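Local coordinates for capsule biosynthesis protein capD (Bacillus anthracis, PDB 3G9K), which cleaves the poly-gamma-D-glutamate capsule and, as a transpeptidase, joins it through an amide bond to meso-diaminopimelic acid of the peptidoglycan, at the interface of chains B and A. Numbering follows the deposited sequence. Chains: chain A, Capsule biosynthesis protein capD; chain B, Capsule biosynthesis protein capD.

Contact 1: the interface of chains B and A. Residues chain B 229, 258; chain A 91-92, 94-97.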
# COMPACT_ATOMS: atom_id res chain seq x y z
N MSE B 229 1.60 21.89 7.10
CA MSE B 229 0.96 22.86 6.21
C MSE B 229 -0.49 23.18 6.60
O MSE B 229 -1.36 23.38 5.74
CB MSE B 229 1.04 22.39 4.75
CG MSE B 229 2.44 22.43 4.19
SE MSE B 229 3.02 24.27 3.87
CE MSE B 229 1.96 24.66 2.28
N TYR B 258 10.19 23.94 -1.74
CA TYR B 258 9.29 24.25 -2.84
C TYR B 258 9.73 25.51 -3.62
O TYR B 258 9.50 25.60 -4.82
CB TYR B 258 7.86 24.45 -2.36
CG TYR B 258 6.91 24.65 -3.51
CD1 TYR B 258 6.54 23.58 -4.33
CD2 TYR B 258 6.42 25.92 -3.83
CE1 TYR B 258 5.67 23.76 -5.41
CE2 TYR B 258 5.55 26.12 -4.91
CZ TYR B 258 5.19 25.04 -5.70
OH TYR B 258 4.32 25.23 -6.76
N ASP A 91 4.38 17.96 -1.04
CA ASP A 91 5.06 19.28 -1.03
C ASP A 91 4.53 20.17 -2.15
O ASP A 91 4.14 21.31 -1.92
CB ASP A 91 6.58 19.12 -1.21
CG ASP A 91 7.32 20.45 -1.24
OD1 ASP A 91 7.22 21.18 -0.23
OD2 ASP A 91 7.97 20.77 -2.26
N LYS A 92 4.52 19.65 -3.36
CA LYS A 92 3.99 20.42 -4.49
C LYS A 92 2.48 20.70 -4.36
O LYS A 92 2.00 21.79 -4.74
CB LYS A 92 4.30 19.70 -5.80
CG LYS A 92 5.79 19.67 -6.16
CD LYS A 92 6.05 18.90 -7.44
CE LYS A 92 7.37 18.12 -7.41
NZ LYS A 92 7.39 17.04 -8.45
N THR A 94 0.54 20.98 -1.62
CA THR A 94 0.16 21.89 -0.55
C THR A 94 0.66 23.29 -0.79
O THR A 94 0.13 24.23 -0.22
CB THR A 94 0.69 21.43 0.82
OG1 THR A 94 2.10 21.15 0.73
CG2 THR A 94 -0.10 20.19 1.32
N HIS A 95 1.70 23.42 -1.61
CA HIS A 95 2.23 24.71 -2.03
C HIS A 95 1.60 25.24 -3.33
O HIS A 95 2.04 26.28 -3.85
CB HIS A 95 3.74 24.62 -2.15
CG HIS A 95 4.42 24.42 -0.84
ND1 HIS A 95 4.79 25.48 -0.03
CD2 HIS A 95 4.76 23.30 -0.16
CE1 HIS A 95 5.33 25.02 1.07
NE2 HIS A 95 5.33 23.70 1.02
N GLY A 96 0.59 24.54 -3.87
CA GLY A 96 -0.29 25.10 -4.94
C GLY A 96 0.11 24.86 -6.38
O GLY A 96 -0.36 25.53 -7.29
N LYS A 97 0.95 23.85 -6.60
CA LYS A 97 1.61 23.69 -7.89
C LYS A 97 0.66 23.18 -8.97
O LYS A 97 0.93 23.36 -10.16
CB LYS A 97 2.83 22.77 -7.76
CG LYS A 97 3.86 22.91 -8.88
CD LYS A 97 4.82 21.74 -8.84
CE LYS A 97 5.90 21.77 -9.95
NZ LYS A 97 5.46 21.20 -11.29
O HOH W 1 8.55 23.17 0.52
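With CG anti to its backbone N (chi1 -175°), B:Tyr258 lays its ring against A:His95, whose own CG is anti to the carbonyl carbon (chi1 -67°) and brings the imidazole between two groups of chain B. The two side chains run past each other in opposite directions, each putting a methylene on the other's ring. CB of A:His95 stands over the centre of the phenol face, 3.4 Å from CD2 of B:Tyr258, a CH-pi contact; in return CB of B:Tyr258 lies 3.8 Å from CG of A:His95, displaced toward the rim of the imidazole. On the opposite imidazole face the terminal methyl of the selenomethionine B:Met229 sits over the ring centre, with CE 3.6 Å from CE1 of A:His95. The imidazole is thus sandwiched between CB of B:Tyr258 and the methylselenium end of B:Met229, which should restrict its rotation. B:Met229 bends at chi2 and again at chi3 (-74°) to reach it, and its CG passes 3.7 Å from the hydroxyl OG1 of A:Thr94. Polar linkage runs through a water, bonded to the backbone N of B:Tyr258 at 2.9 Å and lying 2.5 Å from the carboxylate OD1 of A:Asp91. OD2 of the same carboxylate meets the phenol edge in plane. The site lies where chain A's helix 82-94 ends and runs into a loop, held between the 3-10 helix 257-260 of chain B and B:Met229, in the turn joining strands 224-228 and 231-235.

Contact 2: the interface of chains B and A. Residues chain B 245, 248-249, 252, 271; chain A 61, 83-84, 86-87, 90.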
# COMPACT_ATOMS: atom_id res chain seq x y z
N LEU B 245 7.78 9.61 7.00
CA LEU B 245 7.12 10.41 5.96
C LEU B 245 6.77 11.79 6.48
O LEU B 245 7.05 12.79 5.82
CB LEU B 245 5.84 9.69 5.49
CG LEU B 245 4.86 10.51 4.66
CD1 LEU B 245 5.50 11.19 3.45
CD2 LEU B 245 3.71 9.57 4.25
N MSE B 248 9.83 14.05 7.02
CA MSE B 248 10.25 14.54 5.70
C MSE B 248 9.35 15.65 5.16
O MSE B 248 9.84 16.63 4.60
CB MSE B 248 10.33 13.39 4.70
CG MSE B 248 11.53 12.48 4.90
SE MSE B 248 11.68 11.05 3.62
CE MSE B 248 11.71 12.07 1.98
N LEU B 249 8.03 15.48 5.30
CA LEU B 249 7.09 16.53 4.91
C LEU B 249 7.37 17.81 5.71
O LEU B 249 7.41 18.89 5.13
CB LEU B 249 5.64 16.09 5.14
CG LEU B 249 5.09 14.98 4.22
CD1 LEU B 249 3.74 14.51 4.76
CD2 LEU B 249 4.95 15.44 2.74
N ALA B 252 10.61 19.40 4.67
CA ALA B 252 10.47 20.07 3.37
C ALA B 252 9.72 21.40 3.49
O ALA B 252 10.05 22.37 2.82
CB ALA B 252 9.80 19.13 2.35
N MSE B 271 16.12 17.46 -1.48
CA MSE B 271 15.28 16.32 -1.12
C MSE B 271 16.14 15.15 -0.66
O MSE B 271 15.77 14.42 0.28
CB MSE B 271 14.38 15.89 -2.29
CG MSE B 271 13.09 16.70 -2.42
SE MSE B 271 11.99 16.65 -0.79
CE MSE B 271 10.57 17.82 -1.39
N ALA A 61 3.22 3.49 4.42
CA ALA A 61 2.75 4.62 5.17
C ALA A 61 1.38 5.18 4.75
O ALA A 61 1.29 6.28 4.32
CB ALA A 61 3.76 5.68 5.17
N PRO A 83 8.33 6.93 1.21
CA PRO A 83 8.28 8.33 1.63
C PRO A 83 9.03 9.29 0.73
O PRO A 83 8.68 10.46 0.69
CB PRO A 83 8.87 8.31 3.02
CG PRO A 83 9.72 7.13 3.05
CD PRO A 83 9.09 6.10 2.14
N GLN A 84 10.01 8.79 -0.01
CA GLN A 84 10.65 9.59 -1.08
C GLN A 84 9.73 9.87 -2.25
O GLN A 84 9.88 10.86 -2.92
CB GLN A 84 11.90 8.90 -1.60
CG GLN A 84 13.03 8.87 -0.55
CD GLN A 84 14.34 8.51 -1.18
OE1 GLN A 84 14.87 7.42 -0.97
NE2 GLN A 84 14.83 9.39 -2.01
N LEU A 86 6.24 9.98 -1.84
CA LEU A 86 5.14 10.79 -1.36
C LEU A 86 5.50 12.23 -1.00
O LEU A 86 4.66 13.13 -1.13
CB LEU A 86 4.43 10.10 -0.18
CG LEU A 86 3.62 8.84 -0.56
CD1 LEU A 86 3.15 8.06 0.66
CD2 LEU A 86 2.42 9.18 -1.50
N THR A 87 6.73 12.47 -0.52
CA THR A 87 7.06 13.80 0.01
C THR A 87 7.03 14.92 -1.03
O THR A 87 6.34 15.90 -0.81
CB THR A 87 8.38 13.80 0.82
OG1 THR A 87 8.20 12.98 1.95
CG2 THR A 87 8.80 15.21 1.26
N LEU A 90 3.19 15.57 -2.07
CA LEU A 90 2.48 16.38 -1.06
C LEU A 90 3.06 17.81 -0.92
O LEU A 90 2.30 18.77 -0.75
CB LEU A 90 2.44 15.64 0.29
CG LEU A 90 1.48 14.43 0.27
CD1 LEU A 90 1.63 13.52 1.48
CD2 LEU A 90 0.03 14.92 0.13
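Helix 242-254 of chain B packs against helix 82-94 of chain A, with B:Met271 of helix 264-284 and A:Ala61, in a loop, at the margins. B:Leu245, B:Met248 and B:Leu249 gather around A:Thr87, which hides 80 Å² of its surface against chain B. The methyl CG2 of A:Thr87, anti to the backbone N, points toward the backbone of B:Met248 and comes 4.1 Å from SE of the selenomethionine B:Met271. B:Met248, also a selenomethionine, crosses A:Thr87 at about a right angle; its chain is extended at chi2 and then bends at chi3 (57°), which turns the methyl CE back to within 3.9 Å of CB of A:Thr87 while SE rests near CB of A:Pro83. B:Leu245 divides its two branches: CD1 lies alongside A:Thr87 and CB of A:Leu86, whereas CD2 reaches CD1 of A:Leu86 at 3.9 Å and also packs on the methyl CB of A:Ala61. One helical turn on, B:Leu249 crosses A:Leu90 at a slant and places CD2 3.5 Å from CB of that residue. As no N or O of one chain comes close enough to bond to the other among the residues here, the chains adhere by apolar packing. The hydroxyl of A:Thr87, although it faces carbon of B:Leu245 and B:Met248, is satisfied within its own helix: OG1 donates to the carbonyl O of A:Pro83 over 2.9 Å, with a C=O...donor angle of 151° and the donor tilted 24° from the carbonyl plane.

The C-alpha centres of contact 1 and contact 2 lie about 12 Å apart, and chain A's helix 82-94 runs through both. Contact 2 uses its beginning and middle, contact 1 its C-terminal end and the following loop; A:Leu90 and A:Asp91 are sequence neighbours divided between them. Chain B answers with successive elements, helix 242-254 and then the 3-10 helix 257-260. Their centres are about 16 Å (contact 2) and 25 Å (contact 1) from the nucleophile A:Thr1, so neither patch is likely to take part directly in catalysis; as contacts between the two halves of one precursor they probably help to hold the cleaved chains together.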